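Local coordinates for S-M checkpoint control protein rad4 (Schizosaccharomyces pombe, PDB 4BU0) that acts as a signalling adaptor essential for DNA replication and the S-M checkpoint, its first two BRCT repeats binding phosphorylated Crb2, at residues T15-D18 and L19-T23; V163-E166 and W167-Q170; Y57-A61 and K62-D66; L92-D95 and K96-P100; E153-K157 and W158-V162. All coordinates share one frame; numbering follows the deposited sequence. Where two conformers were deposited one is given.

Interaction 1: residues T15-D18 and L19-T23; sequences TSID and LKQRT
R22 holds the entrance to helix 19-31 with two donors set on neighbouring peptide carbonyls. Its backbone N gives the first-turn bond to D18 O at 2.8 Å, while its NH1 reaches back one residue further to I17 O at 3.1 Å. That second bond is nearly straight (166°), and the acceptor lies in the plane of the guanidinium as well as in the carbonyl plane of I17. A bend at chi3 (57°) curls the arginine chain back over the loop, and on the way its CD passes I17 O at 3.3 Å. The D18 side chain occupies the N-cap position but makes no capping bond. One residue on, L19 O accepts from both T23 N and T23 OG1, which come from opposite faces of its plane. The packing beneath is carried by I17: its CG2, anti to the backbone N, sits 3.7 Å from Q21 CG, and its CB lies 4.1 Å from R22 CG. I17 also rests on I48 of strand 46-49. With an alanine in place of R22, I17 O would probably lose its side-chain donor and this loop one of its ties to the helix. Just upstream, T15 OG1 and S16 N hydrogen-bond a modified side chain of the bound Crb2 phosphopeptide, so the arrangement belongs to the strand-to-helix loop that lines the phosphate-binding pocket of a BRCT domain.

Interaction 2: residues V163-E166 and W167-Q170; sequences VCVE and WLWQ
E166 and Q170, one helical turn apart, are tied twice in the first turns of helix 166-174, the last helix of the second BRCT repeat. The Q170 backbone N bonds to E166 O, and NE2 of the same residue donates to E166 OE2 at 2.9 Å. This side-chain bond is close to straight (167°) and uses the anti lone pair of OE2; the acceptor lies in the amide plane, yet the carboxylate itself is turned 81° against the amide. The bend of the glutamate at chi2 (61°) brings its carboxylate round to this side, where OE1 also meets the edge of the W169 ring, 3.8 Å from CD1. V165 lies over one face of that indole, with CG2 3.6 Å from NE1. Next come the backbone links: W169 N to V165 O, and W167 N to C164 O at 3.0 Å, which fastens the loop to the helix. V163 belongs to strand 161-163 and pushes CG2 against W167 CB, at 3.8 Å. Outside the segments, the W167 ring stacks with H141, and the edge-to-face partner of W169 is Y123. W167 and S171, whose OG bonds to W167 O, fit the tryptophan-x-x-x-serine/cysteine signature of BRCT domains. The indole is itself anchored at its far side, where NE1 hydrogen-bonds to L178 O.

Interaction 3: residues Y57-A61 and K62-D66; sequences YKFAA and KSRPD
The F59 ring has S63 over one face and R64 at its rim. S63 CB makes a CH-pi contact 4.2 Å from the ring centroid, with OG of the same serine above the middle of the ring, while R64 CG meets the edge, 3.9 Å from CE1. The other flat group, the R64 guanidinium, is turned 79° against the phenyl plane and grips D66 side-on: NE bonds to OD1 at 2.9 Å and NH2 to OD2 at 2.7 Å, each oxygen using its syn lone pair. Bends at chi2 and chi3 fold the arginine back for this salt bridge, and NH1 bonds to K42 O. With a leucine in place of R64, the D66 carboxylate would probably be left without its mate and K42 O without this donor. F59 and R64 also pack against an apolar side chain of the bound peptide. Along the backbone, S63 N bonds to F59 O at 2.8 Å and R64 N to A60 O at 3.1 Å, closing the last turn. Helix 55-63 is the crossover between parallel strands 46-49 and 68-70: A60 lies on L47 of the sheet, while A60 O accepts from R174 of helix 166-174, which ties the first BRCT repeat to the second.

Interaction 4: residues L92-D95 and K96-P100; sequences LLVD and KHLLP. Unlike the reference sequence in segment 96-100: L98 (reference Phe).
H97 closes a type I beta turn with V94, in the linker that follows helix 74-83 and leads to strand 106-110 of the second BRCT repeat. The turn is made by H97 N bonding to V94 O at 3.0 Å, with the donor standing well above the carbonyl plane. From there the histidine can be followed outward. Its CB lies 3.8 Å from L93 O, and CG keeps the same separation from that oxygen. CD2 comes closest, 3.1 Å from L93 O, which lies at the ring edge and in its plane; CD2 also touches L93 CB at 3.8 Å. With CG anti to its own carbonyl carbon (chi1 -64°), the ring is directed back beside L93. On the other side of the ring, ND1 hydrogen-bonds to E73 OE2, and this carboxylate would probably keep a proton on ND1. The imidazole is thus held by the acid at ND1, with a backbone carbonyl against its CD2 edge, and it also packs on V77 and M70. L93 O takes a weak bond from K96 N as well, and the aliphatic part of K96 runs past the leucine, its CD 4.2 Å from L93 CD2. V94 CG1 stands a loose 4.4 Å from CD2 of L98, a residue that is phenylalanine in the reference sequence; both side chains also rest on M70. A water links the turn to the residue after it, donating to D95 O at 2.6 Å and accepting a weak bond from L98 N.

Interaction 5: residues E153-K157 and W158-V162; sequences EYALK and WKINV
Y154 drives the edge of its ring into the face of W158 one turn later, a T-shaped pair with the planes 84° apart and centroids 4.8 Å from each other. The bump is Y154 CD2, which sits over the rim of the six-membered ring, 3.4 Å from W158 CZ2, with CE2 of the tyrosine 3.5 Å from the same carbon. K157 CD lies over one face of the phenol, toward its rim, so the tyrosine meets the lysine chain with a face and the indole with an edge. L135 touches both rings, and both pack on an apolar side chain of the bound peptide. On the inner side the knob is A155: its CB fits the hollow between I160 and V162, 4.0 Å from I160 CB and 3.7 Å from V162 CG2. L156 CD2 only just reaches the same methyl of V162. The chain can double back this tightly because K159 takes a positive phi (59°). I160 N then bonds to A155 O at 2.8 Å and K159 N to L156 O at 3.2 Å, the two reverse bonds of a Schellman motif. It ends helix 150-157 and turns the chain into strand 161-163, completing the beta-alpha-beta crossover that begins with strand 141-144 in the second BRCT repeat.

Interactions 1 and 4 lie at the surface and rest largely on backbone carbonyls gripped by side chain, main chain or water; interactions 2, 3 and 5 are partly buried and add aromatic packing. Interactions 3 and 5 stand at equivalent places in the two BRCT repeats, at the end of the crossover helix: each sets an aromatic ring against the residue four further on and touches the bound peptide, but one finishes in a salt bridge and the other in a Schellman turn. Interactions 5 and 2 share strand 161-163, entering and leaving it. Interaction 1 leads from strand 11-15 into helix 19-31 of the first repeat, about 30 Å from interaction 2, centre to centre.

Interaction 1: residues T15-D18 and L19-T23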
# COMPACT_ATOMS: atom_id res chain seq x y z
N THR A 15 -2.92 9.83 4.26
CA THR A 15 -2.69 8.91 5.36
C THR A 15 -1.21 8.58 5.37
O THR A 15 -0.63 8.26 4.32
CB THR A 15 -3.60 7.67 5.35
OG1 THR A 15 -3.37 6.95 6.57
CG2 THR A 15 -3.39 6.73 4.16
N SER A 16 -0.57 8.69 6.57
CA SER A 16 0.86 8.42 6.75
C SER A 16 1.74 9.20 5.78
O SER A 16 2.68 8.66 5.17
CB SER A 16 1.15 6.93 6.64
OG SER A 16 0.77 6.28 7.84
N ILE A 17 1.47 10.51 5.66
CA ILE A 17 2.25 11.44 4.88
C ILE A 17 2.85 12.40 5.90
O ILE A 17 2.10 12.93 6.72
CB ILE A 17 1.43 12.15 3.77
CG1 ILE A 17 0.78 11.11 2.80
CG2 ILE A 17 2.32 13.14 3.00
CD1 ILE A 17 1.79 10.33 1.89
N ASP A 18 4.17 12.61 5.85
CA ASP A 18 4.88 13.51 6.78
C ASP A 18 4.35 14.95 6.64
O ASP A 18 3.89 15.34 5.56
CB ASP A 18 6.38 13.45 6.52
CG ASP A 18 7.06 12.12 6.84
OD1 ASP A 18 6.40 11.24 7.45
OD2 ASP A 18 8.25 11.96 6.49
N LEU A 19 4.42 15.74 7.72
CA LEU A 19 3.92 17.12 7.72
C LEU A 19 4.39 17.98 6.54
O LEU A 19 3.55 18.65 5.93
CB LEU A 19 4.30 17.83 9.04
CG LEU A 19 3.84 19.30 9.17
CD1 LEU A 19 2.30 19.43 9.14
CD2 LEU A 19 4.37 19.91 10.47
N LYS A 20 5.69 17.98 6.20
CA LYS A 20 6.20 18.82 5.11
C LYS A 20 5.49 18.47 3.79
O LYS A 20 4.97 19.36 3.11
CB LYS A 20 7.73 18.65 4.98
CG LYS A 20 8.36 19.49 3.88
CD LYS A 20 9.87 19.23 3.78
CE LYS A 20 10.53 20.01 2.67
NZ LYS A 20 10.67 21.45 3.00
N GLN A 21 5.44 17.17 3.48
CA GLN A 21 4.81 16.72 2.24
C GLN A 21 3.29 16.93 2.29
O GLN A 21 2.72 17.32 1.26
CB GLN A 21 5.17 15.25 1.96
CG GLN A 21 4.66 14.72 0.63
CD GLN A 21 5.63 13.80 -0.07
OE1 GLN A 21 6.28 12.95 0.54
NE2 GLN A 21 5.72 13.93 -1.39
N ARG A 22 2.65 16.70 3.45
CA ARG A 22 1.21 16.91 3.60
C ARG A 22 0.85 18.39 3.36
O ARG A 22 -0.19 18.70 2.77
CB ARG A 22 0.77 16.49 5.00
CG ARG A 22 -0.41 15.56 5.07
CD ARG A 22 -0.52 14.91 6.44
NE ARG A 22 -0.61 15.90 7.52
CZ ARG A 22 0.19 15.95 8.59
NH1 ARG A 22 1.17 15.07 8.74
NH2 ARG A 22 0.00 16.88 9.52
N THR A 23 1.69 19.32 3.87
CA THR A 23 1.46 20.75 3.69
C THR A 23 1.59 21.10 2.22
O THR A 23 0.76 21.85 1.70
CB THR A 23 2.44 21.53 4.57
OG1 THR A 23 2.24 21.12 5.93
CG2 THR A 23 2.24 23.03 4.47

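Interaction 2: residues V163-E166 and W167-Q170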
# COMPACT_ATOMS: atom_id res chain seq x y z
N VAL A 163 -0.00 -15.38 6.18
CA VAL A 163 -1.17 -15.50 5.31
C VAL A 163 -0.96 -16.57 4.25
O VAL A 163 0.17 -16.94 3.93
CB VAL A 163 -1.44 -14.14 4.60
CG1 VAL A 163 -1.86 -13.06 5.60
CG2 VAL A 163 -0.24 -13.65 3.76
N CYS A 164 -2.07 -17.06 3.70
CA CYS A 164 -1.96 -17.92 2.53
C CYS A 164 -1.82 -17.03 1.27
O CYS A 164 -2.06 -15.81 1.33
CB CYS A 164 -3.12 -18.88 2.40
SG CYS A 164 -4.70 -18.05 2.19
N VAL A 165 -1.42 -17.65 0.16
CA VAL A 165 -1.12 -16.88 -1.04
C VAL A 165 -2.36 -16.13 -1.59
O VAL A 165 -2.21 -15.16 -2.32
CB VAL A 165 -0.41 -17.75 -2.11
CG1 VAL A 165 -1.36 -18.80 -2.69
CG2 VAL A 165 0.24 -16.88 -3.19
N GLU A 166 -3.57 -16.58 -1.24
CA GLU A 166 -4.78 -15.90 -1.69
C GLU A 166 -4.80 -14.44 -1.24
O GLU A 166 -5.37 -13.59 -1.91
CB GLU A 166 -5.99 -16.66 -1.14
CG GLU A 166 -7.33 -16.25 -1.74
CD GLU A 166 -7.55 -16.44 -3.23
OE1 GLU A 166 -6.74 -17.11 -3.90
OE2 GLU A 166 -8.49 -15.80 -3.74
N TRP A 167 -4.08 -14.12 -0.14
CA TRP A 167 -3.96 -12.71 0.26
C TRP A 167 -3.34 -11.89 -0.86
O TRP A 167 -3.77 -10.77 -1.14
CB TRP A 167 -3.08 -12.60 1.52
CG TRP A 167 -2.61 -11.19 1.77
CD1 TRP A 167 -3.33 -10.18 2.36
CD2 TRP A 167 -1.34 -10.63 1.41
NE1 TRP A 167 -2.60 -9.01 2.34
CE2 TRP A 167 -1.37 -9.25 1.76
CE3 TRP A 167 -0.17 -11.16 0.82
CZ2 TRP A 167 -0.29 -8.40 1.51
CZ3 TRP A 167 0.90 -10.31 0.59
CH2 TRP A 167 0.84 -8.95 0.93
N LEU A 168 -2.27 -12.44 -1.46
CA LEU A 168 -1.60 -11.74 -2.52
C LEU A 168 -2.47 -11.59 -3.75
O LEU A 168 -2.56 -10.49 -4.32
CB LEU A 168 -0.31 -12.51 -2.87
CG LEU A 168 0.52 -11.92 -4.03
CD1 LEU A 168 1.05 -10.52 -3.69
CD2 LEU A 168 1.70 -12.84 -4.36
N TRP A 169 -3.12 -12.66 -4.15
CA TRP A 169 -3.93 -12.59 -5.34
C TRP A 169 -5.10 -11.64 -5.18
O TRP A 169 -5.35 -10.88 -6.05
CB TRP A 169 -4.38 -13.97 -5.79
CG TRP A 169 -3.29 -15.01 -5.95
CD1 TRP A 169 -3.38 -16.29 -5.57
CD2 TRP A 169 -2.00 -14.85 -6.53
NE1 TRP A 169 -2.22 -16.94 -5.86
CE2 TRP A 169 -1.36 -16.07 -6.44
CE3 TRP A 169 -1.31 -13.79 -7.11
CZ2 TRP A 169 -0.08 -16.25 -6.90
CZ3 TRP A 169 -0.05 -14.01 -7.55
CH2 TRP A 169 0.53 -15.21 -7.43
N GLN A 170 -5.78 -11.73 -4.04
CA GLN A 170 -6.92 -10.82 -3.87
C GLN A 170 -6.47 -9.37 -3.68
O GLN A 170 -7.21 -8.47 -4.09
CB GLN A 170 -7.81 -11.29 -2.71
CG GLN A 170 -8.57 -12.55 -3.11
CD GLN A 170 -9.75 -12.83 -2.17
OE1 GLN A 170 -10.32 -11.91 -1.55
NE2 GLN A 170 -10.11 -14.10 -2.06

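Interaction 3: residues Y57-A61 and K62-D66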
# COMPACT_ATOMS: atom_id res chain seq x y z
N TYR A 57 -6.40 3.82 5.48
CA TYR A 57 -6.17 2.91 4.38
C TYR A 57 -7.05 1.68 4.50
O TYR A 57 -7.66 1.25 3.52
CB TYR A 57 -4.68 2.51 4.35
CG TYR A 57 -4.30 1.68 3.15
CD1 TYR A 57 -4.62 0.32 3.09
CD2 TYR A 57 -3.55 2.22 2.12
CE1 TYR A 57 -4.27 -0.45 1.98
CE2 TYR A 57 -3.16 1.45 1.01
CZ TYR A 57 -3.50 0.10 0.97
OH TYR A 57 -3.12 -0.67 -0.11
N LYS A 58 -7.11 1.11 5.71
CA LYS A 58 -7.91 -0.10 5.90
C LYS A 58 -9.39 0.13 5.55
O LYS A 58 -10.02 -0.75 4.96
CB LYS A 58 -7.79 -0.60 7.34
CG LYS A 58 -6.41 -1.20 7.65
CD LYS A 58 -6.34 -1.59 9.13
CE LYS A 58 -4.94 -2.03 9.49
NZ LYS A 58 -4.85 -2.42 10.92
N PHE A 59 -9.94 1.31 5.92
CA PHE A 59 -11.34 1.61 5.62
C PHE A 59 -11.56 1.68 4.12
O PHE A 59 -12.52 1.12 3.60
CB PHE A 59 -11.75 2.95 6.26
CG PHE A 59 -13.25 3.13 6.25
CD1 PHE A 59 -13.90 3.64 5.13
CD2 PHE A 59 -14.02 2.73 7.34
CE1 PHE A 59 -15.30 3.74 5.10
CE2 PHE A 59 -15.41 2.86 7.32
CZ PHE A 59 -16.04 3.35 6.19
N ALA A 60 -10.67 2.39 3.38
CA ALA A 60 -10.83 2.47 1.94
C ALA A 60 -10.70 1.09 1.29
O ALA A 60 -11.48 0.78 0.40
CB ALA A 60 -9.79 3.42 1.35
N ALA A 61 -9.74 0.26 1.76
CA ALA A 61 -9.54 -1.07 1.16
C ALA A 61 -10.71 -1.99 1.40
O ALA A 61 -11.00 -2.82 0.55
CB ALA A 61 -8.28 -1.71 1.73
N LYS A 62 -11.36 -1.86 2.54
CA LYS A 62 -12.44 -2.76 2.88
C LYS A 62 -13.80 -2.29 2.36
O LYS A 62 -14.56 -3.09 1.83
CB LYS A 62 -12.49 -2.90 4.41
CG LYS A 62 -13.34 -4.06 4.91
CD LYS A 62 -13.29 -4.17 6.43
CE LYS A 62 -12.22 -5.15 6.87
NZ LYS A 62 -12.13 -5.27 8.35
N SER A 63 -14.09 -0.98 2.50
CA SER A 63 -15.43 -0.44 2.24
C SER A 63 -15.60 0.56 1.08
O SER A 63 -16.74 0.84 0.71
CB SER A 63 -15.92 0.28 3.50
OG SER A 63 -15.63 -0.45 4.69
N ARG A 64 -14.51 1.14 0.55
CA ARG A 64 -14.67 2.17 -0.48
C ARG A 64 -13.77 1.95 -1.71
O ARG A 64 -12.84 2.74 -1.93
CB ARG A 64 -14.43 3.56 0.13
CG ARG A 64 -15.45 4.02 1.20
CD ARG A 64 -16.84 4.30 0.64
NE ARG A 64 -16.77 5.30 -0.44
CZ ARG A 64 -16.88 6.61 -0.26
NH1 ARG A 64 -17.12 7.11 0.95
NH2 ARG A 64 -16.77 7.44 -1.29
N PRO A 65 -14.09 0.97 -2.60
CA PRO A 65 -13.25 0.75 -3.80
C PRO A 65 -13.29 1.87 -4.82
O PRO A 65 -12.44 1.93 -5.71
CB PRO A 65 -13.81 -0.55 -4.40
CG PRO A 65 -15.24 -0.58 -3.91
CD PRO A 65 -15.18 -0.02 -2.53
N ASP A 66 -14.30 2.78 -4.71
CA ASP A 66 -14.45 3.92 -5.60
C ASP A 66 -13.34 4.94 -5.35
O ASP A 66 -13.04 5.72 -6.25
CB ASP A 66 -15.81 4.59 -5.34
CG ASP A 66 -16.04 5.02 -3.90
OD1 ASP A 66 -16.06 4.13 -3.00
OD2 ASP A 66 -16.18 6.24 -3.66

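Interaction 4: residues L92-D95 and K96-P100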
# COMPACT_ATOMS: atom_id res chain seq x y z
N LEU A 92 -6.26 13.62 -15.63
CA LEU A 92 -5.59 14.42 -14.57
C LEU A 92 -4.43 13.65 -13.91
O LEU A 92 -4.13 13.84 -12.73
CB LEU A 92 -6.60 14.91 -13.54
CG LEU A 92 -7.62 15.91 -14.17
CD1 LEU A 92 -8.85 16.02 -13.32
CD2 LEU A 92 -6.97 17.29 -14.38
N LEU A 93 -3.74 12.84 -14.72
CA LEU A 93 -2.56 12.03 -14.35
C LEU A 93 -2.84 11.00 -13.27
O LEU A 93 -1.90 10.40 -12.75
CB LEU A 93 -1.37 12.92 -13.93
CG LEU A 93 -0.98 13.99 -14.95
CD1 LEU A 93 0.19 14.83 -14.43
CD2 LEU A 93 -0.56 13.36 -16.30
N VAL A 94 -4.11 10.75 -12.95
CA VAL A 94 -4.46 9.84 -11.87
C VAL A 94 -3.94 8.41 -12.15
O VAL A 94 -3.26 7.82 -11.29
CB VAL A 94 -5.98 9.87 -11.59
CG1 VAL A 94 -6.45 8.69 -10.71
CG2 VAL A 94 -6.38 11.22 -10.99
N ASP A 95 -4.22 7.87 -13.35
CA ASP A 95 -3.80 6.49 -13.62
C ASP A 95 -2.30 6.30 -13.61
O ASP A 95 -1.85 5.19 -13.36
CB ASP A 95 -4.37 6.01 -14.96
CG ASP A 95 -5.86 5.74 -14.97
OD1 ASP A 95 -6.45 5.68 -13.87
OD2 ASP A 95 -6.42 5.56 -16.07
N LYS A 96 -1.52 7.37 -13.84
CA LYS A 96 -0.07 7.31 -13.85
C LYS A 96 0.52 7.39 -12.44
O LYS A 96 1.72 7.17 -12.28
CB LYS A 96 0.50 8.43 -14.71
CG LYS A 96 0.35 8.13 -16.20
CD LYS A 96 0.58 9.35 -17.06
CE LYS A 96 0.69 8.98 -18.52
NZ LYS A 96 0.86 10.18 -19.38
N HIS A 97 -0.30 7.76 -11.44
CA HIS A 97 0.23 7.96 -10.09
C HIS A 97 -0.56 7.21 -9.03
O HIS A 97 -0.54 7.56 -7.85
CB HIS A 97 0.30 9.48 -9.75
CG HIS A 97 1.24 10.20 -10.65
ND1 HIS A 97 2.61 10.16 -10.43
CD2 HIS A 97 1.00 10.85 -11.81
CE1 HIS A 97 3.15 10.83 -11.44
NE2 HIS A 97 2.23 11.26 -12.29
N LEU A 98 -1.20 6.11 -9.42
CA LEU A 98 -1.85 5.26 -8.44
C LEU A 98 -0.76 4.67 -7.55
O LEU A 98 0.34 4.36 -8.04
CB LEU A 98 -2.63 4.13 -9.14
CG LEU A 98 -3.86 4.56 -9.90
CD1 LEU A 98 -4.38 3.39 -10.78
CD2 LEU A 98 -4.95 4.99 -8.97
N LEU A 99 -1.06 4.50 -6.27
CA LEU A 99 -0.06 3.89 -5.40
C LEU A 99 0.14 2.42 -5.80
O LEU A 99 -0.85 1.72 -6.04
CB LEU A 99 -0.52 3.95 -3.95
CG LEU A 99 0.55 3.62 -2.89
CD1 LEU A 99 1.64 4.75 -2.78
CD2 LEU A 99 -0.08 3.39 -1.53
N PRO A 100 1.40 1.94 -5.87
CA PRO A 100 1.62 0.51 -6.15
C PRO A 100 0.90 -0.32 -5.11
O PRO A 100 0.91 0.03 -3.93
CB PRO A 100 3.14 0.36 -6.03
CG PRO A 100 3.67 1.74 -6.41
CD PRO A 100 2.69 2.66 -5.70
O HOH W 1 0.02 4.28 -11.86

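Interaction 5: residues E153-K157 and W158-V162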
# COMPACT_ATOMS: atom_id res chain seq x y z
N GLU A 153 7.45 -20.34 12.79
CA GLU A 153 7.52 -20.17 14.24
C GLU A 153 8.05 -18.78 14.62
O GLU A 153 7.54 -18.16 15.56
CB GLU A 153 8.39 -21.27 14.88
CG GLU A 153 7.80 -22.67 14.70
CD GLU A 153 6.46 -22.97 15.35
OE1 GLU A 153 6.08 -22.26 16.31
OE2 GLU A 153 5.79 -23.93 14.90
N TYR A 154 9.05 -18.27 13.86
CA TYR A 154 9.56 -16.96 14.20
C TYR A 154 8.58 -15.85 13.85
O TYR A 154 8.52 -14.83 14.54
CB TYR A 154 10.95 -16.69 13.58
CG TYR A 154 11.98 -16.57 14.70
CD1 TYR A 154 12.16 -17.60 15.62
CD2 TYR A 154 12.70 -15.41 14.87
CE1 TYR A 154 13.06 -17.47 16.69
CE2 TYR A 154 13.60 -15.26 15.93
CZ TYR A 154 13.78 -16.30 16.84
OH TYR A 154 14.66 -16.15 17.88
N ALA A 155 7.77 -16.03 12.77
CA ALA A 155 6.78 -15.00 12.47
C ALA A 155 5.76 -14.92 13.61
O ALA A 155 5.30 -13.83 13.94
CB ALA A 155 6.08 -15.33 11.16
N LEU A 156 5.39 -16.08 14.19
CA LEU A 156 4.43 -16.03 15.31
C LEU A 156 5.05 -15.27 16.49
O LEU A 156 4.40 -14.39 17.05
CB LEU A 156 4.00 -17.43 15.75
CG LEU A 156 3.17 -18.27 14.80
CD1 LEU A 156 2.71 -19.54 15.49
CD2 LEU A 156 1.93 -17.51 14.31
N LYS A 157 6.34 -15.53 16.79
CA LYS A 157 7.04 -14.85 17.87
C LYS A 157 7.16 -13.31 17.65
O LYS A 157 6.98 -12.52 18.60
CB LYS A 157 8.43 -15.49 18.00
CG LYS A 157 9.27 -14.97 19.12
CD LYS A 157 10.57 -15.71 19.12
CE LYS A 157 11.46 -15.14 20.18
NZ LYS A 157 12.27 -16.21 20.80
N TRP A 158 7.46 -12.89 16.42
CA TRP A 158 7.64 -11.47 16.08
C TRP A 158 6.31 -10.77 15.74
O TRP A 158 6.32 -9.60 15.34
CB TRP A 158 8.59 -11.34 14.88
CG TRP A 158 10.05 -11.46 15.20
CD1 TRP A 158 10.65 -11.19 16.39
CD2 TRP A 158 11.10 -11.84 14.29
NE1 TRP A 158 12.01 -11.36 16.28
CE2 TRP A 158 12.31 -11.78 15.01
CE3 TRP A 158 11.12 -12.28 12.95
CZ2 TRP A 158 13.55 -12.10 14.43
CZ3 TRP A 158 12.34 -12.64 12.39
CH2 TRP A 158 13.54 -12.51 13.11
N LYS A 159 5.18 -11.52 15.84
CA LYS A 159 3.83 -11.01 15.54
C LYS A 159 3.73 -10.50 14.10
O LYS A 159 3.11 -9.47 13.81
CB LYS A 159 3.41 -9.92 16.56
CG LYS A 159 3.35 -10.50 17.99
CD LYS A 159 2.76 -9.54 19.02
CE LYS A 159 3.12 -9.94 20.44
NZ LYS A 159 2.74 -11.35 20.77
N ILE A 160 4.39 -11.25 13.18
CA ILE A 160 4.34 -10.95 11.75
C ILE A 160 3.14 -11.68 11.15
O ILE A 160 2.92 -12.84 11.46
CB ILE A 160 5.65 -11.36 11.07
CG1 ILE A 160 6.83 -10.48 11.56
CG2 ILE A 160 5.51 -11.34 9.53
CD1 ILE A 160 8.18 -10.99 11.15
N ASN A 161 2.38 -10.99 10.27
CA ASN A 161 1.24 -11.59 9.58
C ASN A 161 1.66 -12.85 8.84
O ASN A 161 2.64 -12.79 8.08
CB ASN A 161 0.68 -10.60 8.56
CG ASN A 161 0.16 -9.30 9.09
OD1 ASN A 161 -0.35 -9.24 10.23
ND2 ASN A 161 0.28 -8.24 8.29
N VAL A 162 0.91 -13.95 9.03
CA VAL A 162 1.12 -15.19 8.30
C VAL A 162 -0.13 -15.40 7.50
O VAL A 162 -1.21 -15.51 8.09
CB VAL A 162 1.43 -16.38 9.21
CG1 VAL A 162 1.68 -17.64 8.36
CG2 VAL A 162 2.65 -16.08 10.11